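PDB 4CIT: vanadium-dependent haloperoxidase from Zobellia galactanivorans, which binds vanadate and, as a vanadium-dependent iodoperoxidase, probably uses hydrogen peroxide to oxidise iodide. Local coordinates for residues A[77-82]-A[97-102]; A[70-75]-A[113-118]; A[313-318]-A[447-452]; A[89-94]-A[164-169]; A[43-48]-A[64-69]. All coordinates share one frame; numbering follows the deposited sequence.

Contact 1 (A[77-82]-A[97-102]); sequences VAATND and IPEPDT. With NA (sodium ion), chain G.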
# COMPACT_ATOMS: atom_id res chain seq x y z
N VAL A 77 -21.11 0.95 -4.79
CA VAL A 77 -21.69 1.49 -3.58
C VAL A 77 -22.15 2.92 -3.69
O VAL A 77 -23.32 3.22 -3.35
CB VAL A 77 -20.75 1.31 -2.39
CG1 VAL A 77 -21.28 2.02 -1.16
CG2 VAL A 77 -20.59 -0.13 -2.12
N ALA A 78 -21.33 3.82 -4.21
CA ALA A 78 -21.66 5.23 -4.38
C ALA A 78 -22.89 5.46 -5.33
O ALA A 78 -23.71 6.35 -5.12
CB ALA A 78 -20.50 5.99 -4.90
N ALA A 79 -23.01 4.61 -6.29
CA ALA A 79 -24.06 4.80 -7.27
C ALA A 79 -25.42 4.46 -6.64
O ALA A 79 -26.51 4.82 -7.19
CB ALA A 79 -23.80 3.89 -8.44
N THR A 80 -25.40 3.67 -5.58
CA THR A 80 -26.56 3.07 -5.02
C THR A 80 -26.79 3.39 -3.57
O THR A 80 -27.69 2.88 -3.00
CB THR A 80 -26.53 1.55 -5.18
OG1 THR A 80 -25.38 0.93 -4.55
CG2 THR A 80 -26.55 1.20 -6.66
N ASN A 81 -25.94 4.22 -2.98
CA ASN A 81 -26.06 4.57 -1.53
C ASN A 81 -25.91 6.07 -1.46
O ASN A 81 -24.91 6.65 -1.90
CB ASN A 81 -24.97 3.85 -0.76
CG ASN A 81 -25.05 4.07 0.74
OD1 ASN A 81 -25.35 5.14 1.19
ND2 ASN A 81 -24.65 3.08 1.49
N ASP A 82 -26.99 6.74 -1.04
CA ASP A 82 -26.99 8.18 -0.97
C ASP A 82 -26.10 8.76 0.13
O ASP A 82 -26.02 9.99 0.19
CB ASP A 82 -28.44 8.71 -0.65
CG ASP A 82 -29.38 8.44 -1.75
OD1 ASP A 82 -28.91 8.32 -2.90
OD2 ASP A 82 -30.58 8.39 -1.44
N ILE A 97 -19.44 5.42 -13.85
CA ILE A 97 -19.75 4.01 -14.17
C ILE A 97 -21.17 3.87 -14.72
O ILE A 97 -22.02 4.72 -14.47
CB ILE A 97 -19.59 3.03 -13.00
CG1 ILE A 97 -20.44 3.39 -11.79
CG2 ILE A 97 -18.08 2.88 -12.56
CD1 ILE A 97 -20.68 2.22 -10.86
N PRO A 98 -21.40 2.77 -15.43
CA PRO A 98 -22.75 2.50 -15.86
C PRO A 98 -23.64 2.35 -14.66
O PRO A 98 -23.22 1.76 -13.68
CB PRO A 98 -22.63 1.12 -16.57
CG PRO A 98 -21.21 0.92 -16.84
CD PRO A 98 -20.42 1.83 -15.98
N GLU A 99 -24.89 2.83 -14.76
CA GLU A 99 -25.92 2.61 -13.73
C GLU A 99 -26.53 1.21 -13.86
O GLU A 99 -26.55 0.69 -14.92
CB GLU A 99 -27.02 3.67 -13.92
CG GLU A 99 -26.56 5.09 -13.55
CD GLU A 99 -26.46 5.37 -12.03
OE1 GLU A 99 -26.74 4.52 -11.13
OE2 GLU A 99 -26.05 6.48 -11.70
N PRO A 100 -27.09 0.65 -12.79
CA PRO A 100 -27.70 -0.64 -12.89
C PRO A 100 -29.06 -0.52 -13.61
O PRO A 100 -29.71 0.55 -13.58
CB PRO A 100 -27.89 -1.03 -11.46
CG PRO A 100 -27.95 0.21 -10.64
CD PRO A 100 -27.04 1.15 -11.38
N ASP A 101 -29.46 -1.62 -14.19
CA ASP A 101 -30.73 -1.71 -14.96
C ASP A 101 -31.86 -1.64 -13.97
O ASP A 101 -31.97 -2.52 -13.08
CB ASP A 101 -30.68 -3.06 -15.70
CG ASP A 101 -31.85 -3.31 -16.64
OD1 ASP A 101 -32.88 -2.67 -16.43
OD2 ASP A 101 -31.75 -4.28 -17.43
N THR A 102 -32.75 -0.61 -14.05
CA THR A 102 -33.84 -0.50 -13.09
C THR A 102 -34.86 -1.63 -13.18
O THR A 102 -35.71 -1.75 -12.29
CB THR A 102 -34.60 0.83 -13.26
OG1 THR A 102 -35.09 0.93 -14.61
CG2 THR A 102 -33.71 1.93 -13.08
NA NA G . -24.19 8.00 -3.72
O HOH W 1 -26.55 6.71 -8.92
O HOH W 2 -26.41 8.00 -4.46
O HOH W 3 -24.76 10.15 -2.85
O HOH W 4 -23.25 9.52 -5.98
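Ala79 CB overlaps the end of the Ile97 side chain, 4.3 Å from Ile97 CD1, and faces the carboxylate of Glu99, 4.0 Å from Glu99 OE1. At the next residue, Thr80 CG2 rests against the ring of Pro100, 4.3 Å from Pro100 CG. These touches join the end of helix 59-80 to the extended loop that leads into helix 108-123. They are light and lie at the protein surface. Glu99 CG stands beside its backbone N, anti to the carbonyl carbon, and the chain bends at chi2 (-75°), which turns the carboxylate back toward the helix. A water bridges the two segments. It lies 2.6 Å from Ala79 O and 2.8 Å from Glu99 OE2 and is placed to donate to each, though it has more acceptors in reach than protons. Beside this contact the helix end holds a sodium ion. Ala78 O binds it at 2.2 Å and Asn81 O at 2.4 Å, with Tyr84 O and three waters completing the site. The sodium grips backbone carbonyls and water, not the Glu99 carboxylate. The link between the segments therefore rests on small apolar touches and one water bridge.

Contact 2 (A[70-75]-A[113-118]); sequences NVAAYE and VVAHME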
# COMPACT_ATOMS: atom_id res chain seq x y z
N ASN A 70 -10.68 -1.82 -5.38
CA ASN A 70 -11.47 -1.08 -4.44
C ASN A 70 -12.23 0.04 -5.06
O ASN A 70 -13.42 0.26 -4.72
CB ASN A 70 -10.61 -0.57 -3.27
CG ASN A 70 -10.16 -1.69 -2.39
OD1 ASN A 70 -10.93 -2.68 -2.13
ND2 ASN A 70 -9.01 -1.49 -1.74
N VAL A 71 -11.63 0.81 -5.99
CA VAL A 71 -12.35 1.90 -6.64
C VAL A 71 -13.57 1.36 -7.35
O VAL A 71 -14.66 2.00 -7.28
CB VAL A 71 -11.42 2.74 -7.59
CG1 VAL A 71 -12.16 3.71 -8.47
CG2 VAL A 71 -10.38 3.47 -6.76
N ALA A 72 -13.40 0.25 -8.10
CA ALA A 72 -14.56 -0.36 -8.77
C ALA A 72 -15.74 -0.72 -7.84
O ALA A 72 -16.90 -0.35 -8.09
CB ALA A 72 -14.13 -1.58 -9.62
N ALA A 73 -15.42 -1.40 -6.75
CA ALA A 73 -16.44 -1.72 -5.76
C ALA A 73 -17.05 -0.52 -5.12
O ALA A 73 -18.29 -0.41 -4.97
CB ALA A 73 -15.81 -2.57 -4.71
N TYR A 74 -16.21 0.45 -4.75
CA TYR A 74 -16.69 1.69 -4.15
C TYR A 74 -17.61 2.42 -5.07
O TYR A 74 -18.70 2.90 -4.68
CB TYR A 74 -15.50 2.63 -3.75
CG TYR A 74 -16.04 3.94 -3.19
CD1 TYR A 74 -16.48 4.00 -1.89
CD2 TYR A 74 -16.19 5.06 -4.04
CE1 TYR A 74 -17.14 5.10 -1.42
CE2 TYR A 74 -16.80 6.22 -3.55
CZ TYR A 74 -17.15 6.25 -2.20
OH TYR A 74 -17.74 7.39 -1.69
N GLU A 75 -17.27 2.47 -6.37
CA GLU A 75 -18.21 3.14 -7.28
C GLU A 75 -19.63 2.52 -7.31
O GLU A 75 -20.65 3.21 -7.47
CB GLU A 75 -17.67 3.28 -8.70
CG GLU A 75 -16.50 4.23 -8.80
CD GLU A 75 -16.93 5.69 -8.42
OE1 GLU A 75 -17.79 6.35 -9.12
OE2 GLU A 75 -16.59 6.10 -7.33
N VAL A 113 -18.45 -7.03 -4.92
CA VAL A 113 -17.48 -8.13 -4.71
C VAL A 113 -17.05 -8.76 -6.04
O VAL A 113 -15.89 -9.03 -6.26
CB VAL A 113 -17.91 -9.20 -3.69
CG1 VAL A 113 -16.81 -10.22 -3.57
CG2 VAL A 113 -18.21 -8.46 -2.36
N VAL A 114 -17.98 -8.91 -6.95
CA VAL A 114 -17.69 -9.49 -8.26
C VAL A 114 -16.72 -8.59 -9.00
O VAL A 114 -15.73 -9.05 -9.56
CB VAL A 114 -19.02 -9.63 -9.09
CG1 VAL A 114 -18.76 -9.77 -10.58
CG2 VAL A 114 -19.80 -10.89 -8.69
N ALA A 115 -17.01 -7.28 -9.00
CA ALA A 115 -16.07 -6.29 -9.64
C ALA A 115 -14.64 -6.36 -9.03
O ALA A 115 -13.61 -6.36 -9.76
CB ALA A 115 -16.66 -4.91 -9.56
N HIS A 116 -14.60 -6.39 -7.69
CA HIS A 116 -13.32 -6.41 -6.94
C HIS A 116 -12.50 -7.67 -7.37
O HIS A 116 -11.32 -7.58 -7.70
CB HIS A 116 -13.57 -6.38 -5.46
CG HIS A 116 -12.36 -6.19 -4.66
ND1 HIS A 116 -11.44 -7.20 -4.45
CD2 HIS A 116 -11.86 -5.08 -4.04
CE1 HIS A 116 -10.40 -6.69 -3.78
NE2 HIS A 116 -10.66 -5.43 -3.50
N MET A 117 -13.16 -8.85 -7.36
CA MET A 117 -12.46 -10.06 -7.71
C MET A 117 -12.01 -10.06 -9.14
O MET A 117 -10.91 -10.50 -9.46
CB MET A 117 -13.30 -11.30 -7.41
CG MET A 117 -13.61 -11.49 -5.98
SD MET A 117 -14.41 -13.09 -5.46
CE MET A 117 -15.99 -12.86 -6.30
N GLU A 118 -12.87 -9.60 -10.05
CA GLU A 118 -12.50 -9.63 -11.46
C GLU A 118 -11.28 -8.73 -11.75
O GLU A 118 -10.33 -9.12 -12.40
CB GLU A 118 -13.69 -9.06 -12.32
CG GLU A 118 -13.38 -8.74 -13.78
CD GLU A 118 -12.91 -9.89 -14.63
OE1 GLU A 118 -13.04 -11.05 -14.26
OE2 GLU A 118 -12.20 -9.62 -15.64
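Ala115 and His116 carry the side of helix 113-118 that meets helix 70-75. The two form an antiparallel helix pair in this mainly helical fold. Their axes run at 165° and approach to 7.9 Å, a spacing that the small alanine side chains permit. Ala115 comes first: its CB meets Ala72 CB at 4.2 Å, so methyl faces methyl between the backbones. His116 comes next and covers the most area. Its CB lies 4.5 Å from Ala73 CB, and these two residues are the pair whose CA atoms are nearest across the two segments. Its CG is anti to the backbone N (chi1 -171°), which brings the imidazole alongside the Asn70 amide. The Asn70 and His116 side chains point the same way, with the amide and ring planes 44° apart. His116 ND1 is hydrogen-bonded to Ser44 OG of helix 38-55, while Asn70 ND2 makes a weak hydrogen bond to Ser318 OG. A leucine in place of Asn70 would probably leave the NE2 edge of His116 beside an apolar branch and Ser318 OG without its amide neighbour. Asn70 OD1 sits at the imidazole edge, near the ring plane, 3.1 Å from His116 NE2.

Contact 3 (A[313-318]-A[447-452]); sequences AYTKAS and LHMLSD
Met449 CG stands beside its backbone N (chi1 -59°) and the chain runs on extended at chi2, which lays SD along Lys316; the bend at chi3 (56°) then carries CE to Thr315. The Lys316 chain leaves its helix extended and turns at chi3 (-60°). The two side chains then slide past each other in opposite directions. The sulfur lies against the lysine methylenes, with Met449 SD 3.9 Å from Lys316 CE and 4.1 Å from Lys316 CB. The methyl group goes further in, and Met449 CE is 4.2 Å from Thr315 CB. A lysine thus lends its apolar stem to a buried contact and keeps its charged end for other partners. Lys316 NZ forms a salt bridge with Glu381. It also gives a hydrogen bond to a water at 2.7 Å from NZ, and that water donates to Leu447 O at 2.7 Å. Leu447 is the first residue to leave the helical path after helix 426-446, so the water ties the lysine to that helix exit. An alanine here would remove SD and CE and would probably open a gap beside the Lys316 stem and Thr315 CB, with the lysine chain freer to turn. Met449 also packs on Tyr74 of helix 59-80. The loop after helix 426-446 thus packs on helices 307-335 and 59-80, while Lys316 also reaches Val378 of helix 367-383.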
# COMPACT_ATOMS: atom_id res chain seq x y z
N ALA A 313 -13.42 3.07 3.64
CA ALA A 313 -12.17 3.16 4.29
C ALA A 313 -11.00 2.54 3.45
O ALA A 313 -9.88 3.13 3.29
CB ALA A 313 -12.23 2.52 5.63
N TYR A 314 -11.27 1.34 2.91
CA TYR A 314 -10.24 0.68 2.11
C TYR A 314 -9.91 1.47 0.84
O TYR A 314 -8.77 1.51 0.39
CB TYR A 314 -10.63 -0.74 1.70
CG TYR A 314 -10.87 -1.70 2.78
CD1 TYR A 314 -10.60 -1.43 4.08
CD2 TYR A 314 -11.32 -2.97 2.48
CE1 TYR A 314 -10.81 -2.40 5.07
CE2 TYR A 314 -11.50 -3.96 3.44
CZ TYR A 314 -11.28 -3.63 4.77
OH TYR A 314 -11.56 -4.54 5.78
N THR A 315 -10.91 2.11 0.25
CA THR A 315 -10.69 2.88 -0.93
C THR A 315 -9.94 4.12 -0.71
O THR A 315 -8.94 4.40 -1.42
CB THR A 315 -12.05 3.15 -1.62
OG1 THR A 315 -12.67 1.87 -1.87
CG2 THR A 315 -11.80 3.81 -2.96
N LYS A 316 -10.30 4.86 0.34
CA LYS A 316 -9.57 6.08 0.62
C LYS A 316 -8.07 5.72 0.99
O LYS A 316 -7.16 6.42 0.51
CB LYS A 316 -10.27 6.89 1.70
CG LYS A 316 -9.84 8.33 1.75
CD LYS A 316 -10.51 9.16 2.84
CE LYS A 316 -11.99 9.27 2.78
NZ LYS A 316 -12.54 10.40 3.62
N ALA A 317 -7.88 4.68 1.73
CA ALA A 317 -6.51 4.23 2.15
C ALA A 317 -5.66 3.74 0.98
O ALA A 317 -4.47 4.16 0.81
CB ALA A 317 -6.54 3.21 3.26
N SER A 318 -6.28 2.92 0.12
CA SER A 318 -5.53 2.35 -0.98
C SER A 318 -5.20 3.41 -2.03
O SER A 318 -4.11 3.36 -2.61
CB SER A 318 -6.18 1.09 -1.53
OG SER A 318 -7.43 1.39 -2.11
N LEU A 447 -10.58 14.50 -1.54
CA LEU A 447 -11.64 13.54 -1.84
C LEU A 447 -12.88 13.73 -0.96
O LEU A 447 -12.82 13.68 0.27
CB LEU A 447 -11.19 12.05 -1.74
CG LEU A 447 -10.01 11.71 -2.67
CD1 LEU A 447 -9.69 10.21 -2.52
CD2 LEU A 447 -10.30 12.09 -4.12
N HIS A 448 -14.00 13.99 -1.58
CA HIS A 448 -15.29 14.10 -0.83
C HIS A 448 -16.06 12.88 -1.10
O HIS A 448 -16.72 12.77 -2.15
CB HIS A 448 -16.01 15.32 -1.25
CG HIS A 448 -17.24 15.63 -0.45
ND1 HIS A 448 -18.24 16.45 -0.94
CD2 HIS A 448 -17.63 15.23 0.78
CE1 HIS A 448 -19.22 16.51 -0.06
NE2 HIS A 448 -18.86 15.80 1.00
N MET A 449 -16.00 11.94 -0.19
CA MET A 449 -16.69 10.67 -0.33
C MET A 449 -17.89 10.56 0.58
O MET A 449 -18.95 10.20 0.16
CB MET A 449 -15.68 9.51 -0.18
CG MET A 449 -14.54 9.57 -1.23
SD MET A 449 -13.04 8.44 -0.90
CE MET A 449 -13.76 6.88 -0.77
N LEU A 450 -17.69 10.73 1.88
CA LEU A 450 -18.75 10.61 2.86
C LEU A 450 -19.60 11.86 2.86
O LEU A 450 -19.11 12.98 3.04
CB LEU A 450 -18.19 10.35 4.23
CG LEU A 450 -19.27 10.25 5.33
CD1 LEU A 450 -20.19 9.03 5.22
CD2 LEU A 450 -18.56 10.26 6.64
N SER A 451 -20.90 11.66 2.68
CA SER A 451 -21.81 12.75 2.55
C SER A 451 -23.28 12.33 2.96
O SER A 451 -24.06 11.95 2.11
CB SER A 451 -21.71 13.25 1.13
OG SER A 451 -22.54 14.37 0.94
N ASP A 452 -23.56 12.28 4.24
CA ASP A 452 -24.83 11.74 4.85
C ASP A 452 -26.11 12.25 4.17
O ASP A 452 -26.22 13.43 3.84
CB ASP A 452 -24.96 12.06 6.36
CG ASP A 452 -26.12 11.27 7.04
OD1 ASP A 452 -27.31 11.68 7.03
OD2 ASP A 452 -25.82 10.18 7.53
O HOH W 5 -11.58 12.60 2.39

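Contact 4 (A[89-94]-A[164-169]); sequences GQLNGL and GEWMNK
Trp166 of helix 146-167 inserts its indole against a type II beta turn that runs from Leu91 to Leu94. One hydrogen bond joins the segments: Trp166 NE1 donates to Asn92 O at 2.9 Å, with an N-H...O angle of 165°. The acceptor lies in the indole plane, at the ring edge, while the donor is tilted 22° out of the carbonyl plane. The turn closes with its own bond, Leu94 N to Leu91 O at 3.2 Å. Asn92 turns its side chain the other way, and its ND2 is hydrogen-bonded to Pro211 O and Leu214 O. Gly93 takes the third place of the turn with a positive phi, and a side chain there would point at the indole and crowd NE1. Over one face of the six-membered ring, Leu94 CD1 makes a CH-pi contact, 3.9 Å from the centroid and 14° off the normal. Leu94 CB adds to this at 3.8 Å from Trp166 CE2. Beyond the turn, Tyr68 meets the indole edge-to-face and Arg210 makes a cation-pi contact with it. Trp166 thus pins the loop after helix 59-80 to the end of helix 146-167. Apolar packing is made at the far corner of the indole: the Leu91 and Trp166 side chains cross at about a right angle, with Leu91 CD1 3.9 Å from Trp166 CH2.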
# COMPACT_ATOMS: atom_id res chain seq x y z
N GLY A 89 -14.86 12.16 -11.54
CA GLY A 89 -14.65 13.52 -11.50
C GLY A 89 -13.65 13.95 -10.42
O GLY A 89 -13.26 15.14 -10.36
N GLN A 90 -13.33 13.03 -9.52
CA GLN A 90 -12.42 13.32 -8.39
C GLN A 90 -11.04 12.64 -8.57
O GLN A 90 -10.00 13.22 -8.17
CB GLN A 90 -13.04 12.88 -7.08
CG GLN A 90 -14.44 13.43 -6.77
CD GLN A 90 -14.80 13.29 -5.30
OE1 GLN A 90 -15.75 12.57 -4.84
NE2 GLN A 90 -14.07 14.00 -4.53
N LEU A 91 -11.00 11.47 -9.13
CA LEU A 91 -9.75 10.79 -9.44
C LEU A 91 -9.37 11.10 -10.88
O LEU A 91 -10.28 11.15 -11.77
CB LEU A 91 -9.85 9.27 -9.24
CG LEU A 91 -10.29 8.73 -7.91
CD1 LEU A 91 -10.23 7.23 -7.74
CD2 LEU A 91 -9.46 9.37 -6.86
N ASN A 92 -8.06 11.21 -11.18
CA ASN A 92 -7.65 11.59 -12.54
C ASN A 92 -8.12 10.68 -13.65
O ASN A 92 -7.82 9.52 -13.64
CB ASN A 92 -6.09 11.66 -12.54
CG ASN A 92 -5.56 12.81 -11.60
OD1 ASN A 92 -6.21 13.88 -11.47
ND2 ASN A 92 -4.39 12.63 -11.04
N GLY A 93 -8.90 11.22 -14.60
CA GLY A 93 -9.39 10.46 -15.75
C GLY A 93 -10.70 9.62 -15.53
O GLY A 93 -11.12 8.98 -16.44
N LEU A 94 -11.20 9.52 -14.33
CA LEU A 94 -12.27 8.60 -14.02
C LEU A 94 -13.61 9.30 -14.30
O LEU A 94 -13.92 10.37 -13.78
CB LEU A 94 -12.24 8.24 -12.57
CG LEU A 94 -13.38 7.29 -12.15
CD1 LEU A 94 -13.35 6.00 -12.93
CD2 LEU A 94 -13.30 7.07 -10.64
N GLY A 164 -11.72 -1.10 -15.78
CA GLY A 164 -10.58 -1.69 -16.53
C GLY A 164 -10.07 -0.82 -17.70
O GLY A 164 -8.88 -0.68 -17.90
N GLU A 165 -10.98 -0.19 -18.43
CA GLU A 165 -10.59 0.66 -19.50
C GLU A 165 -9.76 1.84 -18.98
O GLU A 165 -8.81 2.21 -19.65
CB GLU A 165 -11.77 1.21 -20.30
CG GLU A 165 -12.39 0.12 -21.13
CD GLU A 165 -13.66 0.58 -21.87
OE1 GLU A 165 -13.83 1.81 -22.11
OE2 GLU A 165 -14.48 -0.32 -22.22
N TRP A 166 -10.19 2.43 -17.85
CA TRP A 166 -9.51 3.56 -17.23
C TRP A 166 -8.15 3.09 -16.67
O TRP A 166 -7.14 3.82 -16.88
CB TRP A 166 -10.38 4.08 -16.10
CG TRP A 166 -9.75 5.05 -15.18
CD1 TRP A 166 -9.30 6.30 -15.46
CD2 TRP A 166 -9.73 4.90 -13.79
NE1 TRP A 166 -8.91 6.91 -14.32
CE2 TRP A 166 -9.16 6.08 -13.26
CE3 TRP A 166 -10.14 3.85 -12.94
CZ2 TRP A 166 -8.98 6.28 -11.93
CZ3 TRP A 166 -9.93 4.04 -11.57
CH2 TRP A 166 -9.42 5.31 -11.09
N MET A 167 -8.11 1.93 -16.00
CA MET A 167 -6.84 1.45 -15.39
C MET A 167 -5.80 1.18 -16.48
O MET A 167 -4.59 1.40 -16.31
CB MET A 167 -7.20 0.13 -14.67
CG MET A 167 -6.17 -0.83 -14.23
SD MET A 167 -7.11 -2.23 -13.40
CE MET A 167 -7.18 -3.46 -14.74
N ASN A 168 -6.26 0.75 -17.64
CA ASN A 168 -5.38 0.47 -18.74
C ASN A 168 -4.84 1.70 -19.48
O ASN A 168 -4.08 1.53 -20.45
CB ASN A 168 -6.01 -0.48 -19.77
CG ASN A 168 -6.12 -1.93 -19.25
OD1 ASN A 168 -5.39 -2.39 -18.41
ND2 ASN A 168 -7.07 -2.62 -19.75
N LYS A 169 -5.22 2.91 -19.07
CA LYS A 169 -4.69 4.12 -19.60
C LYS A 169 -3.71 4.84 -18.62
O LYS A 169 -3.39 5.98 -18.81
CB LYS A 169 -5.84 5.05 -19.93
CG LYS A 169 -6.69 4.57 -21.12
CD LYS A 169 -7.86 5.52 -21.26
CE LYS A 169 -8.97 5.05 -22.20
NZ LYS A 169 -8.33 4.80 -23.54

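Contact 5 (A[43-48]-A[64-69]); sequences ASIDRV and RIFAYP
The Phe66 ring takes two aliphatic neighbours at one corner, its CE1 atom. Ile45 CG2 lies 3.9 Å from Phe66 CE1, and Val48 CG1 lies 4.2 Å from the same atom. Both methyls come in obliquely, neither square over a face nor in line with the rim. Phe66 CG stands beside its backbone N (chi1 -74°), which swings the ring out to helix 43-48. The Phe66 and Ile45 side chains cross at about a right angle. Val48 works with both branches. Its CG1 lies between the backbone N and the carbonyl carbon and serves the ring, while its CG2 meets Ile65 CG2 at 3.7 Å. All four side chains are buried and apolar, so packing alone holds this contact. The axes stay 11.2 Å apart, leaving room for the ring and branched side chains. Helix 64-69 is kinked where Pro69 has no N-H to give to the turn before. On its other side Tyr68 OH is hydrogen-bonded to Asp170 OD2, which also forms a salt bridge with Arg64. The two segments run antiparallel at 157° and belong to consecutive helices, 38-55 and 59-80, joined by a short turn. This is an alpha-alpha hairpin, part of the helical bundle of this vanadium haloperoxidase.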
# COMPACT_ATOMS: atom_id res chain seq x y z
N ALA A 43 -11.95 -11.37 2.10
CA ALA A 43 -11.54 -12.61 1.46
C ALA A 43 -10.79 -12.32 0.13
O ALA A 43 -9.74 -12.88 -0.16
CB ALA A 43 -12.73 -13.53 1.29
N SER A 44 -11.34 -11.46 -0.72
CA SER A 44 -10.71 -11.10 -1.95
C SER A 44 -9.36 -10.40 -1.76
O SER A 44 -8.35 -10.79 -2.39
CB SER A 44 -11.65 -10.20 -2.78
OG SER A 44 -11.14 -9.86 -4.06
N ILE A 45 -9.30 -9.48 -0.81
CA ILE A 45 -8.07 -8.74 -0.56
C ILE A 45 -7.01 -9.71 0.07
O ILE A 45 -5.86 -9.64 -0.27
CB ILE A 45 -8.36 -7.50 0.34
CG1 ILE A 45 -9.29 -6.51 -0.39
CG2 ILE A 45 -7.10 -6.83 0.79
CD1 ILE A 45 -9.76 -5.34 0.39
N ASP A 46 -7.41 -10.62 0.98
CA ASP A 46 -6.50 -11.62 1.53
C ASP A 46 -5.96 -12.55 0.44
O ASP A 46 -4.77 -12.85 0.45
CB ASP A 46 -7.21 -12.53 2.54
CG ASP A 46 -7.55 -11.87 3.90
OD1 ASP A 46 -6.98 -10.78 4.20
OD2 ASP A 46 -8.45 -12.46 4.65
N ARG A 47 -6.83 -12.99 -0.51
CA ARG A 47 -6.36 -13.87 -1.54
C ARG A 47 -5.38 -13.12 -2.46
O ARG A 47 -4.35 -13.66 -2.87
CB ARG A 47 -7.52 -14.41 -2.37
CG ARG A 47 -7.17 -15.39 -3.48
CD ARG A 47 -6.31 -16.54 -3.08
NE ARG A 47 -6.93 -17.38 -2.06
CZ ARG A 47 -7.75 -18.41 -2.33
NH1 ARG A 47 -8.03 -18.77 -3.59
NH2 ARG A 47 -8.24 -19.13 -1.34
N VAL A 48 -5.70 -11.90 -2.83
CA VAL A 48 -4.81 -11.16 -3.75
C VAL A 48 -3.46 -10.91 -3.07
O VAL A 48 -2.41 -10.95 -3.74
CB VAL A 48 -5.49 -9.94 -4.41
CG1 VAL A 48 -5.43 -8.82 -3.48
CG2 VAL A 48 -4.80 -9.60 -5.77
N ARG A 64 -0.83 -0.56 -6.59
CA ARG A 64 -1.68 -0.37 -7.76
C ARG A 64 -2.75 -1.53 -7.78
O ARG A 64 -3.92 -1.36 -8.09
CB ARG A 64 -0.82 -0.38 -9.01
CG ARG A 64 -1.57 -0.29 -10.32
CD ARG A 64 -0.63 -0.14 -11.55
NE ARG A 64 -1.39 -0.03 -12.78
CZ ARG A 64 -1.84 -0.99 -13.54
NH1 ARG A 64 -1.61 -2.27 -13.26
NH2 ARG A 64 -2.50 -0.65 -14.61
N ILE A 65 -2.31 -2.73 -7.45
CA ILE A 65 -3.17 -3.96 -7.34
C ILE A 65 -4.28 -3.80 -6.29
O ILE A 65 -5.39 -4.21 -6.51
CB ILE A 65 -2.29 -5.18 -7.06
CG1 ILE A 65 -1.39 -5.42 -8.30
CG2 ILE A 65 -3.18 -6.40 -6.85
CD1 ILE A 65 -0.32 -6.47 -8.08
N PHE A 66 -4.00 -3.15 -5.15
CA PHE A 66 -5.00 -2.89 -4.13
C PHE A 66 -5.98 -1.79 -4.53
O PHE A 66 -7.15 -1.93 -4.26
CB PHE A 66 -4.35 -2.49 -2.80
CG PHE A 66 -3.72 -3.64 -2.10
CD1 PHE A 66 -4.45 -4.74 -1.77
CD2 PHE A 66 -2.41 -3.55 -1.68
CE1 PHE A 66 -3.85 -5.79 -1.09
CE2 PHE A 66 -1.78 -4.60 -1.05
CZ PHE A 66 -2.52 -5.73 -0.75
N ALA A 67 -5.52 -0.74 -5.20
CA ALA A 67 -6.36 0.41 -5.42
C ALA A 67 -7.49 0.29 -6.42
O ALA A 67 -8.63 0.64 -6.10
CB ALA A 67 -5.53 1.62 -5.82
N TYR A 68 -7.19 -0.20 -7.62
CA TYR A 68 -8.17 -0.25 -8.66
C TYR A 68 -9.42 -1.13 -8.33
O TYR A 68 -10.55 -0.71 -8.60
CB TYR A 68 -7.60 -0.69 -10.00
CG TYR A 68 -6.87 0.44 -10.68
CD1 TYR A 68 -7.57 1.53 -11.25
CD2 TYR A 68 -5.52 0.41 -10.80
CE1 TYR A 68 -6.90 2.57 -11.92
CE2 TYR A 68 -4.81 1.46 -11.42
CZ TYR A 68 -5.50 2.51 -12.00
OH TYR A 68 -4.81 3.49 -12.64
N PRO A 69 -9.24 -2.32 -7.79
CA PRO A 69 -10.41 -3.11 -7.47
C PRO A 69 -11.28 -2.48 -6.37
O PRO A 69 -12.50 -2.55 -6.42
CB PRO A 69 -9.81 -4.42 -7.02
CG PRO A 69 -8.46 -4.49 -7.73
CD PRO A 69 -7.98 -3.09 -7.54

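In the fold
From the N terminus, contact 5 closes first and folds helix 38-55 back on helix 59-80. Contact 2 then opens further along helix 59-80 and returns at helix 108-123. Contact 1 nests within that span and fixes the connecting loop to the helix end near the sodium ion. Contact 4 starts in the same loop and closes on helix 146-167, so it crosses both contact 1 and contact 2. Contact 3 comes last, in series with the others, and brings the C-terminal loop back to helix 307-335. Helix 59-80 serves contacts 1, 2 and 5. Its side chains also touch contacts 3 and 4, through Tyr74 on Met449 and Val71 on Trp166.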